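Local coordinates for protein vascular endothelial growth factor homolog (Orf virus, PDB 2GNN) that acts as a secreted, disulfide-linked homodimeric growth factor that binds vascular endothelial growth factor receptors and induces endothelial proliferation, at residues G19-I27 / E94-P102; E69-L77 / G86-E94. One frame throughout, in Å; residues are numbered along the deposited sequence.

Interaction 1. Residues G19-I27 / E94-P102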
loop_
_atom_site.group_PDB
_atom_site.type_symbol
_atom_site.label_atom_id
_atom_site.label_comp_id
_atom_site.label_asym_id
_atom_site.label_seq_id
_atom_site.Cartn_x
_atom_site.Cartn_y
_atom_site.Cartn_z
ATOM N N GLY B 19 -13.669 -4.018 -2.605
ATOM C CA GLY B 19 -12.441 -3.655 -1.914
ATOM C C GLY B 19 -11.317 -4.652 -2.104
ATOM O O GLY B 19 -10.152 -4.342 -1.821
ATOM N N SER B 20 -11.652 -5.852 -2.564
ATOM C CA SER B 20 -10.646 -6.894 -2.812
ATOM C C SER B 20 -10.302 -7.128 -4.298
ATOM O O SER B 20 -9.445 -7.965 -4.616
ATOM C CB SER B 20 -11.096 -8.213 -2.207
ATOM O OG SER B 20 -12.024 -8.844 -3.059
ATOM N N GLU B 21 -10.953 -6.391 -5.197
ATOM C CA GLU B 21 -10.761 -6.612 -6.632
ATOM C C GLU B 21 -9.381 -6.177 -7.119
ATOM O O GLU B 21 -8.725 -5.329 -6.504
ATOM C CB GLU B 21 -11.902 -6.012 -7.474
ATOM C CG GLU B 21 -12.093 -4.499 -7.388
ATOM C CD GLU B 21 -13.245 -4.001 -8.266
ATOM O OE1 GLU B 21 -14.269 -4.718 -8.400
ATOM O OE2 GLU B 21 -13.123 -2.887 -8.825
ATOM N N CYS B 22 -8.943 -6.804 -8.208
ATOM C CA CYS B 22 -7.690 -6.477 -8.874
ATOM C C CYS B 22 -7.842 -5.129 -9.561
ATOM O O CYS B 22 -8.612 -4.986 -10.503
ATOM C CB CYS B 22 -7.350 -7.566 -9.897
ATOM S SG CYS B 22 -5.976 -7.177 -10.985
ATOM N N LYS B 23 -7.127 -4.136 -9.059
ATOM C CA LYS B 23 -7.213 -2.778 -9.575
ATOM C C LYS B 23 -5.988 -2.059 -9.053
ATOM O O LYS B 23 -5.288 -2.605 -8.194
ATOM C CB LYS B 23 -8.496 -2.084 -9.098
ATOM C CG LYS B 23 -8.537 -1.815 -7.590
ATOM C CD LYS B 23 -9.663 -0.871 -7.219
ATOM C CE LYS B 23 -9.699 -0.633 -5.709
ATOM N NZ LYS B 23 -10.689 0.419 -5.315
ATOM N N PRO B 24 -5.685 -0.861 -9.595
ATOM C CA PRO B 24 -4.560 -0.104 -9.030
ATOM C C PRO B 24 -4.867 0.363 -7.597
ATOM O O PRO B 24 -5.960 0.844 -7.320
ATOM C CB PRO B 24 -4.429 1.099 -9.972
ATOM C CG PRO B 24 -5.181 0.716 -11.215
ATOM C CD PRO B 24 -6.289 -0.167 -10.751
ATOM N N ARG B 25 -3.901 0.204 -6.705
ATOM C CA ARG B 25 -4.045 0.554 -5.312
ATOM C C ARG B 25 -2.762 1.233 -4.872
ATOM O O ARG B 25 -1.694 0.860 -5.363
ATOM C CB ARG B 25 -4.246 -0.705 -4.486
ATOM C CG ARG B 25 -5.556 -1.371 -4.749
ATOM C CD ARG B 25 -5.527 -2.776 -4.263
ATOM N NE ARG B 25 -6.792 -3.404 -4.581
ATOM C CZ ARG B 25 -7.828 -3.453 -3.757
ATOM N NH1 ARG B 25 -7.740 -2.932 -2.540
ATOM N NH2 ARG B 25 -8.947 -4.037 -4.145
ATOM N N PRO B 26 -2.860 2.217 -3.941
ATOM C CA PRO B 26 -1.665 2.851 -3.399
ATOM C C PRO B 26 -0.857 1.854 -2.581
ATOM O O PRO B 26 -1.416 1.009 -1.876
ATOM C CB PRO B 26 -2.222 3.967 -2.511
ATOM C CG PRO B 26 -3.615 3.529 -2.153
ATOM C CD PRO B 26 -4.100 2.780 -3.362
ATOM N N ILE B 27 0.455 1.937 -2.708
ATOM C CA ILE B 27 1.356 1.082 -1.964
ATOM C C ILE B 27 2.580 1.938 -1.654
ATOM O O ILE B 27 2.990 2.770 -2.472
ATOM C CB ILE B 27 1.690 -0.246 -2.750
ATOM C CG1 ILE B 27 2.415 -1.251 -1.854
ATOM C CG2 ILE B 27 2.521 0.020 -4.003
ATOM C CD1 ILE B 27 2.098 -2.711 -2.181
ATOM N N GLU B 94 3.524 4.133 -12.554
ATOM C CA GLU B 94 2.242 3.880 -11.877
ATOM C C GLU B 94 1.394 2.981 -12.762
ATOM O O GLU B 94 1.457 3.087 -13.981
ATOM C CB GLU B 94 1.448 5.173 -11.675
ATOM C CG GLU B 94 2.217 6.340 -11.111
ATOM C CD GLU B 94 2.044 6.513 -9.618
ATOM O OE1 GLU B 94 1.061 6.012 -9.040
ATOM O OE2 GLU B 94 2.897 7.177 -9.017
ATOM N N HIS B 95 0.576 2.130 -12.160
ATOM C CA HIS B 95 -0.345 1.316 -12.924
ATOM C C HIS B 95 -1.703 2.001 -13.020
ATOM O O HIS B 95 -2.248 2.463 -12.010
ATOM C CB HIS B 95 -0.478 -0.070 -12.301
ATOM C CG HIS B 95 0.814 -0.818 -12.223
ATOM N ND1 HIS B 95 1.020 -1.863 -11.347
ATOM C CD2 HIS B 95 1.976 -0.661 -12.898
ATOM C CE1 HIS B 95 2.250 -2.321 -11.491
ATOM N NE2 HIS B 95 2.848 -1.614 -12.434
ATOM N N LYS B 96 -2.240 2.069 -14.239
ATOM C CA LYS B 96 -3.541 2.696 -14.499
ATOM C C LYS B 96 -4.666 1.701 -14.777
ATOM O O LYS B 96 -5.844 2.043 -14.657
ATOM C CB LYS B 96 -3.445 3.690 -15.658
ATOM C CG LYS B 96 -3.161 5.121 -15.232
ATOM C CD LYS B 96 -3.604 6.091 -16.324
ATOM C CE LYS B 96 -3.348 7.541 -15.930
ATOM N NZ LYS B 96 -3.669 8.472 -17.052
ATOM N N LYS B 97 -4.306 0.487 -15.170
ATOM C CA LYS B 97 -5.285 -0.579 -15.392
ATOM C C LYS B 97 -4.646 -1.918 -15.095
ATOM O O LYS B 97 -3.431 -2.078 -15.243
ATOM C CB LYS B 97 -5.819 -0.561 -16.821
ATOM C CG LYS B 97 -7.256 -0.095 -16.939
ATOM C CD LYS B 97 -7.907 -0.649 -18.197
ATOM C CE LYS B 97 -9.403 -0.857 -17.981
ATOM N NZ LYS B 97 -10.129 -1.103 -19.262
ATOM N N CYS B 98 -5.467 -2.877 -14.675
ATOM C CA CYS B 98 -4.964 -4.163 -14.197
ATOM C C CYS B 98 -5.907 -5.256 -14.615
ATOM O O CYS B 98 -7.070 -4.990 -14.887
ATOM C CB CYS B 98 -4.879 -4.185 -12.671
ATOM S SG CYS B 98 -4.075 -2.792 -11.908
ATOM N N ASP B 99 -5.431 -6.494 -14.614
ATOM C CA ASP B 99 -6.288 -7.605 -15.019
ATOM C C ASP B 99 -5.834 -8.906 -14.367
ATOM O O ASP B 99 -4.664 -9.066 -14.014
ATOM C CB ASP B 99 -6.291 -7.719 -16.554
ATOM C CG ASP B 99 -7.558 -8.355 -17.108
ATOM O OD1 ASP B 99 -8.565 -8.490 -16.378
ATOM O OD2 ASP B 99 -7.544 -8.716 -18.308
ATOM N N CYS B 100 -6.777 -9.820 -14.184
ATOM C CA CYS B 100 -6.461 -11.162 -13.707
ATOM C C CYS B 100 -6.138 -12.081 -14.898
ATOM O O CYS B 100 -7.030 -12.518 -15.641
ATOM C CB CYS B 100 -7.588 -11.715 -12.817
ATOM S SG CYS B 100 -7.599 -10.998 -11.133
ATOM N N ARG B 101 -4.842 -12.345 -15.052
ATOM C CA ARG B 101 -4.266 -13.046 -16.195
ATOM C C ARG B 101 -3.561 -14.319 -15.713
ATOM O O ARG B 101 -3.022 -14.338 -14.604
ATOM C CB ARG B 101 -3.252 -12.131 -16.900
ATOM C CG ARG B 101 -3.818 -10.811 -17.434
ATOM C CD ARG B 101 -4.691 -11.020 -18.668
ATOM N NE ARG B 101 -5.160 -9.767 -19.268
ATOM C CZ ARG B 101 -4.482 -9.047 -20.165
ATOM N NH1 ARG B 101 -3.277 -9.431 -20.578
ATOM N NH2 ARG B 101 -5.012 -7.928 -20.650
ATOM N N PRO B 102 -3.558 -15.386 -16.538
ATOM C CA PRO B 102 -2.916 -16.648 -16.148
ATOM C C PRO B 102 -1.407 -16.493 -15.955
ATOM O O PRO B 102 -0.815 -15.570 -16.512
ATOM C CB PRO B 102 -3.199 -17.570 -17.342
ATOM C CG PRO B 102 -4.322 -16.927 -18.074
ATOM C CD PRO B 102 -4.143 -15.471 -17.888
#
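On the chain that brings C22 and P24 against strand 94-102, G19 O is gripped by R25 NH1 at 2.9 Å, a weak bond from R25 NH2, and T49 OG1 of the second subunit. R25 NH2 also donates to E21 O at 2.7 Å, nearly straight (165°) and on a lone pair, while NE adds a weaker bond, tying together the turn that carries C22. No hydrogen bond crosses the contact; sulfur and proline carbons do the work. With C22 SG anti to its own nitrogen (chi1 171°), the sulfur reaches the facing strand 3.6 Å from C98 CB and beside D99 N, while C22 CB lies 3.7 Å from C100 SG. C98 SG comes up against the P24 ring, 3.6 Å from P24 CD. The ring's CB and CG rest on the backbone, P24 CB 3.3 Å from H95 O. All three sulfurs belong to the cystine knot: C53-C98 and C57-C100 close the ring through which C22-C64 threads. Helix 13-20 leads into strand 23-30, paired with strand 47-54; its part 23-27 passes 94-102 at 129°, the axes 5.6 Å apart at closest, and 94-102 belongs to strand 85-102, which pairs with strand 62-79.

Interaction 2. Residues E69-L77 / G86-E94; sequences EVNVTMELL and GMQRLSFVE. Unlike the reference sequence in segment 69-77: T73 (reference Ser). With NAG (2-acetamido-2-deoxy-beta-D-glucopyranose), chain M.
Strands 69-77 and 86-94 run antiparallel, 149° between directions, and four hydrogen-bonded pairs (V70-E94, V72-F92, M74-L90 and L76-Q88) supply eight backbone bonds, that from E94 N to V70 O being almost straight (176°). On the face bearing F92, the edge of its ring receives V72 O in plane, 3.7 Å from CD1, while M74 crosses it at about a right angle in an oblique Met-aromatic contact, SD 4.4 Å from the ring centroid. Further along, L76 CD1 meets L90 CD1 at 3.8 Å. E94, bent at chi2 (-98°), folds its carboxylate back over V72, bringing OE2 3.4 Å from M74 CE; its other oxygen, OE1, accepts from M51 N, so this buried acid has a polar partner. The reverse face is more open. There T73 CG2 lies alongside R89 CB at 3.6 Å, L77 CD1 touches M87 SD at 3.7 Å, and N71 carries the sugar, its ND2 joined covalently to NAG C1 at 1.5 Å. T73 and M74 also pair with a parallel strand of the second subunit, continuing the sheet across the interface. The arrangement is the long, twisted beta hairpin characteristic of the PDGF/VEGF cystine-knot fold.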
loop_
_atom_site.group_PDB
_atom_site.type_symbol
_atom_site.label_atom_id
_atom_site.label_comp_id
_atom_site.label_asym_id
_atom_site.label_seq_id
_atom_site.Cartn_x
_atom_site.Cartn_y
_atom_site.Cartn_z
ATOM N N GLU B 69 0.156 1.338 -17.942
ATOM C CA GLU B 69 1.074 1.997 -17.031
ATOM C C GLU B 69 1.195 3.465 -17.406
ATOM O O GLU B 69 0.716 3.875 -18.451
ATOM C CB GLU B 69 2.443 1.320 -17.079
ATOM C CG GLU B 69 2.403 -0.191 -16.871
ATOM C CD GLU B 69 3.785 -0.805 -16.721
ATOM O OE1 GLU B 69 4.771 -0.253 -17.273
ATOM O OE2 GLU B 69 3.885 -1.852 -16.045
ATOM N N VAL B 70 1.818 4.259 -16.545
ATOM C CA VAL B 70 2.107 5.655 -16.863
ATOM C C VAL B 70 3.337 6.092 -16.075
ATOM O O VAL B 70 3.596 5.589 -14.979
ATOM C CB VAL B 70 0.872 6.582 -16.618
ATOM C CG1 VAL B 70 0.658 6.845 -15.137
ATOM C CG2 VAL B 70 1.004 7.891 -17.382
ATOM N N ASN B 71 4.125 6.989 -16.653
ATOM C CA ASN B 71 5.278 7.529 -15.952
ATOM C C ASN B 71 4.874 8.846 -15.305
ATOM O O ASN B 71 4.233 9.694 -15.947
ATOM C CB ASN B 71 6.475 7.728 -16.888
ATOM C CG ASN B 71 6.679 6.561 -17.845
ATOM O OD1 ASN B 71 7.033 5.454 -17.418
ATOM N ND2 ASN B 71 6.446 6.816 -19.161
ATOM N N VAL B 72 5.214 8.995 -14.023
ATOM C CA VAL B 72 4.939 10.227 -13.289
ATOM C C VAL B 72 6.215 10.739 -12.653
ATOM O O VAL B 72 7.007 9.959 -12.122
ATOM C CB VAL B 72 3.840 10.052 -12.208
ATOM C CG1 VAL B 72 2.524 9.630 -12.834
ATOM C CG2 VAL B 72 4.259 9.054 -11.187
ATOM N N THR B 73 6.406 12.053 -12.726
ATOM C CA THR B 73 7.581 12.725 -12.167
ATOM C C THR B 73 7.254 13.236 -10.759
ATOM O O THR B 73 6.253 13.922 -10.568
ATOM C CB THR B 73 8.023 13.910 -13.074
ATOM O OG1 THR B 73 8.222 13.446 -14.414
ATOM C CG2 THR B 73 9.305 14.550 -12.584
ATOM N N MET B 74 8.094 12.901 -9.784
ATOM C CA MET B 74 7.960 13.437 -8.430
ATOM C C MET B 74 9.198 14.199 -7.988
ATOM O O MET B 74 10.322 13.736 -8.191
ATOM C CB MET B 74 7.686 12.310 -7.439
ATOM C CG MET B 74 6.371 11.594 -7.667
ATOM S SD MET B 74 6.149 10.282 -6.468
ATOM C CE MET B 74 4.801 9.415 -7.246
ATOM N N GLU B 75 9.003 15.361 -7.371
ATOM C CA GLU B 75 10.127 16.063 -6.757
ATOM C C GLU B 75 10.422 15.572 -5.334
ATOM O O GLU B 75 9.555 15.608 -4.467
ATOM C CB GLU B 75 9.952 17.580 -6.810
ATOM C CG GLU B 75 11.294 18.286 -6.669
ATOM C CD GLU B 75 11.293 19.727 -7.125
ATOM O OE1 GLU B 75 10.346 20.476 -6.775
ATOM O OE2 GLU B 75 12.266 20.111 -7.819
ATOM N N LEU B 76 11.646 15.092 -5.130
ATOM C CA LEU B 76 12.129 14.534 -3.869
ATOM C C LEU B 76 13.338 15.342 -3.459
ATOM O O LEU B 76 13.916 16.031 -4.278
ATOM C CB LEU B 76 12.658 13.119 -4.080
ATOM C CG LEU B 76 11.763 11.924 -4.330
ATOM C CD1 LEU B 76 12.678 10.844 -4.732
ATOM C CD2 LEU B 76 11.062 11.518 -3.070
ATOM N N LEU B 77 13.751 15.214 -2.203
ATOM C CA LEU B 77 15.035 15.749 -1.782
ATOM C C LEU B 77 16.034 14.625 -1.859
ATOM O O LEU B 77 15.853 13.585 -1.221
ATOM C CB LEU B 77 14.976 16.336 -0.357
ATOM C CG LEU B 77 16.319 16.808 0.222
ATOM C CD1 LEU B 77 16.770 18.127 -0.413
ATOM C CD2 LEU B 77 16.202 16.952 1.721
ATOM N N GLY B 86 20.087 18.180 -2.370
ATOM C CA GLY B 86 19.481 18.977 -3.441
ATOM C C GLY B 86 18.259 18.283 -3.983
ATOM O O GLY B 86 18.167 17.060 -3.930
ATOM N N MET B 87 17.311 19.057 -4.495
ATOM C CA MET B 87 16.101 18.475 -5.074
ATOM C C MET B 87 16.420 17.648 -6.335
ATOM O O MET B 87 17.375 17.954 -7.052
ATOM C CB MET B 87 15.071 19.567 -5.384
ATOM C CG MET B 87 14.682 20.451 -4.172
ATOM S SD MET B 87 14.173 19.470 -2.734
ATOM C CE MET B 87 12.535 18.937 -3.199
ATOM N N GLN B 88 15.631 16.597 -6.566
ATOM C CA GLN B 88 15.697 15.786 -7.778
ATOM C C GLN B 88 14.302 15.491 -8.281
ATOM O O GLN B 88 13.488 14.982 -7.519
ATOM C CB GLN B 88 16.343 14.448 -7.464
ATOM C CG GLN B 88 17.812 14.494 -7.242
ATOM C CD GLN B 88 18.359 13.125 -7.007
ATOM O OE1 GLN B 88 18.681 12.755 -5.879
ATOM N NE2 GLN B 88 18.464 12.344 -8.075
ATOM N N ARG B 89 14.009 15.812 -9.541
ATOM C CA ARG B 89 12.800 15.284 -10.182
ATOM C C ARG B 89 13.111 13.893 -10.724
ATOM O O ARG B 89 14.011 13.737 -11.548
ATOM C CB ARG B 89 12.292 16.175 -11.316
ATOM C CG ARG B 89 12.185 17.652 -11.000
ATOM C CD ARG B 89 13.293 18.436 -11.703
ATOM N NE ARG B 89 12.819 19.139 -12.899
ATOM C CZ ARG B 89 13.594 19.542 -13.910
ATOM N NH1 ARG B 89 14.903 19.305 -13.905
ATOM N NH2 ARG B 89 13.050 20.180 -14.942
ATOM N N LEU B 90 12.377 12.889 -10.256
ATOM C CA LEU B 90 12.571 11.514 -10.706
ATOM C C LEU B 90 11.276 10.930 -11.259
ATOM O O LEU B 90 10.197 11.413 -10.951
ATOM C CB LEU B 90 13.116 10.659 -9.571
ATOM C CG LEU B 90 14.498 11.042 -9.033
ATOM C CD1 LEU B 90 14.839 10.234 -7.791
ATOM C CD2 LEU B 90 15.596 10.899 -10.106
ATOM N N SER B 91 11.389 9.902 -12.096
ATOM C CA SER B 91 10.246 9.321 -12.798
ATOM C C SER B 91 9.893 7.994 -12.162
ATOM O O SER B 91 10.783 7.236 -11.768
ATOM C CB SER B 91 10.595 9.122 -14.275
ATOM O OG SER B 91 9.496 8.634 -15.033
ATOM N N PHE B 92 8.594 7.726 -12.042
ATOM C CA PHE B 92 8.101 6.497 -11.412
ATOM C C PHE B 92 7.011 5.877 -12.270
ATOM O O PHE B 92 6.246 6.577 -12.931
ATOM C CB PHE B 92 7.540 6.782 -10.005
ATOM C CG PHE B 92 8.537 7.408 -9.071
ATOM C CD1 PHE B 92 8.772 8.783 -9.100
ATOM C CD2 PHE B 92 9.257 6.628 -8.191
ATOM C CE1 PHE B 92 9.718 9.358 -8.263
ATOM C CE2 PHE B 92 10.206 7.200 -7.348
ATOM C CZ PHE B 92 10.422 8.574 -7.383
ATOM N N VAL B 93 6.945 4.556 -12.258
ATOM C CA VAL B 93 5.915 3.851 -12.996
ATOM C C VAL B 93 4.688 3.669 -12.095
ATOM O O VAL B 93 4.813 3.136 -10.997
ATOM C CB VAL B 93 6.444 2.487 -13.512
ATOM C CG1 VAL B 93 5.366 1.742 -14.279
ATOM C CG2 VAL B 93 7.676 2.698 -14.404
ATOM N N GLU B 94 3.524 4.133 -12.554
ATOM C CA GLU B 94 2.242 3.880 -11.877
ATOM C C GLU B 94 1.394 2.981 -12.762
ATOM O O GLU B 94 1.457 3.087 -13.981
ATOM C CB GLU B 94 1.448 5.173 -11.675
ATOM C CG GLU B 94 2.217 6.340 -11.111
ATOM C CD GLU B 94 2.044 6.513 -9.618
ATOM O OE1 GLU B 94 1.061 6.012 -9.040
ATOM O OE2 GLU B 94 2.897 7.177 -9.017
HETATM C C1 NAG M . 6.942 5.865 -20.149
HETATM C C2 NAG M . 6.118 4.927 -21.052
HETATM C C3 NAG M . 7.023 3.815 -21.597
HETATM C C4 NAG M . 8.168 4.440 -22.398
HETATM C C5 NAG M . 8.881 5.494 -21.540
HETATM C C6 NAG M . 9.938 6.223 -22.364
HETATM C C7 NAG M . 3.715 4.517 -20.903
HETATM C C8 NAG M . 3.017 3.247 -21.302
HETATM N N2 NAG M . 4.940 4.380 -20.389
HETATM O O3 NAG M . 6.300 2.882 -22.379
HETATM O O4 NAG M . 9.079 3.443 -22.819
HETATM O O5 NAG M . 7.959 6.429 -20.977
HETATM O O6 NAG M . 11.214 5.975 -21.826
HETATM O O7 NAG M . 3.159 5.611 -21.052
#

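Strand 85-102 serves both contacts, and E94 belongs to a segment of each. Interaction 2 takes its outer half and joins it to strand 62-79 by regular backbone bonding, with a mostly apolar face, where V72, M74, L76, F92 and E94 are buried, and a glycosylated face behind it. Interaction 1 takes the knot half, lies at the surface and buries far less area, 283 against 987 Å²; without any hydrogen bond between its segments, it relies on disulfide sulfurs and a proline. The two meet where H95 packs beside E69 and K96 beside V70. Both touch the second subunit. Strand 85-102 runs unbroken from hairpin into knot, showing how disulfides and sheet divide the work.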